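Local coordinates for phosphatidylglycerophosphatase and protein-tyrosine phosphatase 1 (Mus musculus, PDB 3RGO) that dephosphorylates phosphatidylglycerophosphate to phosphatidylglycerol, a step on the way to cardiolipin in mitochondria, at residues A[11-23]-A[41-54]. Residues are numbered along the deposited sequence; the frame is centred on the assembly and turned at random.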
loop_
_atom_site.group_PDB
_atom_site.type_symbol
_atom_site.label_atom_id
_atom_site.label_comp_id
_atom_site.label_asym_id
_atom_site.label_seq_id
_atom_site.Cartn_x
_atom_site.Cartn_y
_atom_site.Cartn_z
ATOM N N LEU A 11 -5.419 0.994 -4.329
ATOM C CA LEU A 11 -5.067 2.134 -3.492
ATOM C C LEU A 11 -6.314 2.992 -3.290
ATOM O O LEU A 11 -6.957 3.393 -4.260
ATOM C CB LEU A 11 -3.969 2.960 -4.164
ATOM C CG LEU A 11 -3.669 4.339 -3.570
ATOM C CD1 LEU A 11 -3.073 4.228 -2.172
ATOM C CD2 LEU A 11 -2.753 5.138 -4.485
ATOM N N GLY A 12 -6.664 3.265 -2.036
ATOM C CA GLY A 12 -7.854 4.053 -1.748
ATOM C C GLY A 12 -7.915 4.660 -0.360
ATOM O O GLY A 12 -7.020 4.466 0.462
ATOM N N ALA A 13 -8.987 5.405 -0.096
ATOM C CA ALA A 13 -9.213 5.967 1.228
ATOM C C ALA A 13 -9.514 4.844 2.218
ATOM O O ALA A 13 -9.760 3.699 1.815
ATOM C CB ALA A 13 -10.358 6.977 1.189
ATOM N N LEU A 14 -9.479 5.162 3.509
ATOM C CA LEU A 14 -9.759 4.163 4.539
ATOM C C LEU A 14 -11.040 3.400 4.209
ATOM O O LEU A 14 -12.041 3.999 3.817
ATOM C CB LEU A 14 -9.866 4.808 5.926
ATOM C CG LEU A 14 -11.090 5.681 6.196
ATOM C CD1 LEU A 14 -11.224 5.988 7.685
ATOM C CD2 LEU A 14 -11.034 6.964 5.382
ATOM N N PRO A 15 -11.001 2.072 4.356
ATOM C CA PRO A 15 -12.119 1.194 4.008
ATOM C C PRO A 15 -13.175 1.218 5.098
ATOM O O PRO A 15 -12.865 0.937 6.258
ATOM C CB PRO A 15 -11.477 -0.198 3.966
ATOM C CG PRO A 15 -9.999 0.018 4.142
ATOM C CD PRO A 15 -9.848 1.309 4.855
ATOM N N LEU A 16 -14.404 1.553 4.725
ATOM C CA LEU A 16 -15.521 1.532 5.659
ATOM C C LEU A 16 -15.962 0.101 5.931
ATOM O O LEU A 16 -15.866 -0.760 5.059
ATOM C CB LEU A 16 -16.697 2.321 5.086
ATOM C CG LEU A 16 -16.688 3.847 5.179
ATOM C CD1 LEU A 16 -15.284 4.403 5.288
ATOM C CD2 LEU A 16 -17.422 4.439 3.986
ATOM N N LYS A 17 -16.449 -0.148 7.142
ATOM C CA LYS A 17 -17.015 -1.446 7.490
ATOM C C LYS A 17 -17.928 -1.981 6.385
ATOM O O LYS A 17 -17.860 -3.158 6.019
ATOM C CB LYS A 17 -17.820 -1.337 8.784
ATOM C CG LYS A 17 -17.024 -0.878 9.987
ATOM C CD LYS A 17 -16.551 -2.055 10.815
ATOM C CE LYS A 17 -16.454 -1.674 12.281
ATOM N NZ LYS A 17 -17.755 -1.161 12.781
ATOM N N ASN A 18 -18.777 -1.102 5.856
ATOM C CA ASN A 18 -19.805 -1.488 4.896
ATOM C C ASN A 18 -19.266 -1.910 3.531
ATOM O O ASN A 18 -19.969 -2.563 2.757
ATOM C CB ASN A 18 -20.816 -0.350 4.718
ATOM C CG ASN A 18 -20.329 0.712 3.745
ATOM O OD1 ASN A 18 -19.630 1.650 4.129
ATOM N ND2 ASN A 18 -20.698 0.565 2.477
ATOM N N MET A 19 -18.027 -1.529 3.234
ATOM C CA MET A 19 -17.425 -1.811 1.933
ATOM C C MET A 19 -16.831 -3.212 1.871
ATOM O O MET A 19 -16.560 -3.736 0.789
ATOM C CB MET A 19 -16.339 -0.779 1.621
ATOM C CG MET A 19 -16.838 0.655 1.615
ATOM S SD MET A 19 -15.483 1.835 1.513
ATOM C CE MET A 19 -14.663 1.269 0.024
ATOM N N THR A 20 -16.627 -3.806 3.041
ATOM C CA THR A 20 -16.003 -5.119 3.161
ATOM C C THR A 20 -16.500 -6.120 2.124
ATOM O O THR A 20 -15.706 -6.752 1.430
ATOM C CB THR A 20 -16.232 -5.704 4.566
ATOM O OG1 THR A 20 -15.639 -4.840 5.541
ATOM C CG2 THR A 20 -15.618 -7.091 4.684
ATOM N N ARG A 21 -17.817 -6.262 2.025
ATOM C CA ARG A 21 -18.413 -7.245 1.127
ATOM C C ARG A 21 -17.984 -7.038 -0.323
ATOM O O ARG A 21 -17.541 -7.974 -0.993
ATOM C CB ARG A 21 -19.942 -7.204 1.241
ATOM C CG ARG A 21 -20.661 -8.155 0.304
ATOM C CD ARG A 21 -22.172 -8.105 0.516
ATOM N NE ARG A 21 -22.872 -9.043 -0.356
ATOM C CZ ARG A 21 -23.229 -8.775 -1.609
ATOM N NH1 ARG A 21 -22.947 -7.593 -2.141
ATOM N NH2 ARG A 21 -23.863 -9.689 -2.333
ATOM N N ARG A 22 -18.125 -5.808 -0.804
ATOM C CA ARG A 22 -17.751 -5.465 -2.172
ATOM C C ARG A 22 -16.262 -5.691 -2.434
ATOM O O ARG A 22 -15.875 -6.226 -3.474
ATOM C CB ARG A 22 -18.114 -4.008 -2.462
ATOM C CG ARG A 22 -17.402 -3.413 -3.668
ATOM C CD ARG A 22 -18.347 -3.236 -4.845
ATOM N NE ARG A 22 -17.726 -2.471 -5.922
ATOM C CZ ARG A 22 -18.383 -1.984 -6.970
ATOM N NH1 ARG A 22 -19.691 -2.180 -7.084
ATOM N NH2 ARG A 22 -17.735 -1.297 -7.901
ATOM N N LEU A 23 -15.427 -5.276 -1.487
ATOM C CA LEU A 23 -13.983 -5.394 -1.647
ATOM C C LEU A 23 -13.534 -6.845 -1.788
ATOM O O LEU A 23 -12.688 -7.163 -2.623
ATOM C CB LEU A 23 -13.258 -4.730 -0.475
ATOM C CG LEU A 23 -13.327 -3.203 -0.460
ATOM C CD1 LEU A 23 -12.682 -2.641 0.801
ATOM C CD2 LEU A 23 -12.665 -2.641 -1.709
ATOM N N THR A 41 -10.590 7.378 14.243
ATOM C CA THR A 41 -11.326 7.021 13.038
ATOM C C THR A 41 -11.593 5.522 12.913
ATOM O O THR A 41 -12.224 5.079 11.954
ATOM C CB THR A 41 -10.579 7.501 11.780
ATOM O OG1 THR A 41 -11.426 7.357 10.635
ATOM C CG2 THR A 41 -9.304 6.698 11.576
ATOM N N ARG A 42 -11.126 4.745 13.885
ATOM C CA ARG A 42 -11.203 3.288 13.788
ATOM C C ARG A 42 -12.616 2.728 13.965
ATOM O O ARG A 42 -12.852 1.545 13.721
ATOM C CB ARG A 42 -10.236 2.619 14.771
ATOM C CG ARG A 42 -10.000 1.134 14.495
ATOM C CD ARG A 42 -8.941 0.558 15.421
ATOM N NE ARG A 42 -8.579 -0.816 15.077
ATOM C CZ ARG A 42 -9.031 -1.893 15.714
ATOM N NH1 ARG A 42 -9.868 -1.760 16.735
ATOM N NH2 ARG A 42 -8.641 -3.103 15.333
ATOM N N PHE A 43 -13.556 3.569 14.386
ATOM C CA PHE A 43 -14.942 3.125 14.507
ATOM C C PHE A 43 -15.573 2.990 13.123
ATOM O O PHE A 43 -16.586 2.312 12.950
ATOM C CB PHE A 43 -15.754 4.078 15.394
ATOM C CG PHE A 43 -16.290 5.285 14.671
ATOM C CD1 PHE A 43 -15.503 6.410 14.491
ATOM C CD2 PHE A 43 -17.589 5.299 14.187
ATOM C CE1 PHE A 43 -15.997 7.519 13.832
ATOM C CE2 PHE A 43 -18.091 6.407 13.530
ATOM C CZ PHE A 43 -17.293 7.517 13.352
ATOM N N LEU A 44 -14.952 3.635 12.142
ATOM C CA LEU A 44 -15.411 3.603 10.759
ATOM C C LEU A 44 -14.959 2.338 10.045
ATOM O O LEU A 44 -15.591 1.894 9.085
ATOM C CB LEU A 44 -14.859 4.811 10.003
ATOM C CG LEU A 44 -15.807 5.963 9.672
ATOM C CD1 LEU A 44 -17.070 5.898 10.510
ATOM C CD2 LEU A 44 -15.090 7.290 9.854
ATOM N N CYS A 45 -13.856 1.765 10.514
ATOM C CA CYS A 45 -13.208 0.666 9.813
ATOM C C CYS A 45 -13.326 -0.656 10.560
ATOM O O CYS A 45 -13.627 -0.687 11.756
ATOM C CB CYS A 45 -11.730 0.993 9.593
ATOM S SG CYS A 45 -11.446 2.619 8.874
ATOM N N ASN A 46 -13.088 -1.747 9.840
ATOM C CA ASN A 46 -12.992 -3.057 10.460
ATOM C C ASN A 46 -11.846 -3.097 11.454
ATOM O O ASN A 46 -10.829 -2.429 11.275
ATOM C CB ASN A 46 -12.759 -4.142 9.407
ATOM C CG ASN A 46 -13.969 -4.382 8.536
ATOM O OD1 ASN A 46 -15.079 -3.973 8.867
ATOM N ND2 ASN A 46 -13.759 -5.060 7.415
ATOM N N THR A 47 -12.018 -3.884 12.507
ATOM C CA THR A 47 -10.905 -4.257 13.354
ATOM C C THR A 47 -10.148 -5.334 12.597
ATOM O O THR A 47 -10.564 -5.738 11.509
ATOM C CB THR A 47 -11.395 -4.844 14.671
ATOM O OG1 THR A 47 -12.277 -5.938 14.390
ATOM C CG2 THR A 47 -12.147 -3.791 15.471
ATOM N N SER A 48 -9.045 -5.807 13.162
ATOM C CA SER A 48 -8.284 -6.872 12.524
ATOM C C SER A 48 -9.099 -8.160 12.480
ATOM O O SER A 48 -8.991 -8.943 11.534
ATOM C CB SER A 48 -6.965 -7.110 13.255
ATOM O OG SER A 48 -6.211 -8.113 12.599
ATOM N N LYS A 49 -9.914 -8.371 13.510
ATOM C CA LYS A 49 -10.752 -9.561 13.592
ATOM C C LYS A 49 -11.908 -9.518 12.597
ATOM O O LYS A 49 -12.255 -10.533 12.001
ATOM C CB LYS A 49 -11.270 -9.763 15.020
ATOM C CG LYS A 49 -11.405 -8.480 15.821
ATOM C CD LYS A 49 -12.829 -8.271 16.323
ATOM C CE LYS A 49 -12.954 -6.965 17.095
ATOM N NZ LYS A 49 -14.358 -6.678 17.499
ATOM N N GLU A 50 -12.499 -8.341 12.412
ATOM C CA GLU A 50 -13.560 -8.183 11.421
ATOM C C GLU A 50 -13.018 -8.420 10.011
ATOM O O GLU A 50 -13.758 -8.804 9.103
ATOM C CB GLU A 50 -14.220 -6.808 11.539
ATOM C CG GLU A 50 -15.079 -6.651 12.795
ATOM C CD GLU A 50 -15.653 -5.257 12.947
ATOM O OE1 GLU A 50 -14.884 -4.277 12.858
ATOM O OE2 GLU A 50 -16.878 -5.142 13.167
ATOM N N TRP A 51 -11.720 -8.204 9.831
ATOM C CA TRP A 51 -11.081 -8.551 8.569
ATOM C C TRP A 51 -10.921 -10.069 8.436
ATOM O O TRP A 51 -11.217 -10.643 7.386
ATOM C CB TRP A 51 -9.721 -7.860 8.432
ATOM C CG TRP A 51 -9.789 -6.415 8.015
ATOM C CD1 TRP A 51 -9.326 -5.336 8.714
ATOM C CD2 TRP A 51 -10.339 -5.895 6.797
ATOM N NE1 TRP A 51 -9.552 -4.178 8.008
ATOM C CE2 TRP A 51 -10.172 -4.494 6.828
ATOM C CE3 TRP A 51 -10.951 -6.477 5.684
ATOM C CZ2 TRP A 51 -10.599 -3.669 5.789
ATOM C CZ3 TRP A 51 -11.377 -5.655 4.655
ATOM C CH2 TRP A 51 -11.197 -4.266 4.715
ATOM N N LYS A 52 -10.442 -10.712 9.499
ATOM C CA LYS A 52 -10.301 -12.165 9.508
ATOM C C LYS A 52 -11.614 -12.840 9.122
ATOM O O LYS A 52 -11.634 -13.740 8.281
ATOM C CB LYS A 52 -9.863 -12.667 10.886
ATOM C CG LYS A 52 -8.448 -12.284 11.291
ATOM C CD LYS A 52 -8.011 -13.067 12.524
ATOM C CE LYS A 52 -9.040 -12.959 13.643
ATOM N NZ LYS A 52 -8.679 -13.791 14.824
ATOM N N LYS A 53 -12.701 -12.399 9.751
ATOM C CA LYS A 53 -14.034 -12.928 9.473
ATOM C C LYS A 53 -14.338 -12.938 7.978
ATOM O O LYS A 53 -14.912 -13.896 7.457
ATOM C CB LYS A 53 -15.103 -12.112 10.209
ATOM C CG LYS A 53 -15.410 -12.584 11.626
ATOM C CD LYS A 53 -14.200 -12.468 12.540
ATOM C CE LYS A 53 -14.583 -12.669 13.999
ATOM N NZ LYS A 53 -13.419 -12.470 14.910
ATOM N N ALA A 54 -13.956 -11.864 7.294
ATOM C CA ALA A 54 -14.186 -11.748 5.859
ATOM C C ALA A 54 -13.095 -12.451 5.064
ATOM O O ALA A 54 -13.094 -12.421 3.835
ATOM C CB ALA A 54 -14.286 -10.286 5.452
HETATM O O HOH W 1 -12.549 -1.468 7.189
#
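Asn46 and Thr20 meet from opposite directions at the tightly packed centre of this contact, a worked example of one hydroxyl serving two partners. Asn46 ND2 donates to Thr20 OG1 over 2.7 Å, 17° out of the amide plane, and sits 3.4 Å above the centre of one face of the Trp51 ring. With OG1 anti to its carbonyl carbon (chi1 -61°), Thr20 also donates to Lys17 O, linking 41-54 to the turn at Lys17. Pro15 CB and Leu23 CD1 close on the indole edge, the proline 4.0 Å from Trp51 CZ2. Between the backbones, Lys17 N donates to Leu44 O (2.9 Å), and one water bridges Pro15 O to Asn46 N. Toward solvent, the Lys17 methylenes still pack closely, CE 3.0 Å from Cys45 O, but the ammonium end is loose: NZ stays 4.1 Å from Glu50 OE2, too far for a salt bridge. Glu50 OE1 instead accepts from Thr47 N, and Glu50 N donates back to Thr47 OG1, a capping box. Leu14 CD1 rests on Cys45 SG (3.6 Å), its side chain about 7 Å from that of Cys96, the predicted phosphocysteine nucleophile. The contact thus joins the loops running into helices 20-26 and 48-53 beside the predicted active site of a dual-specificity phosphatase fold.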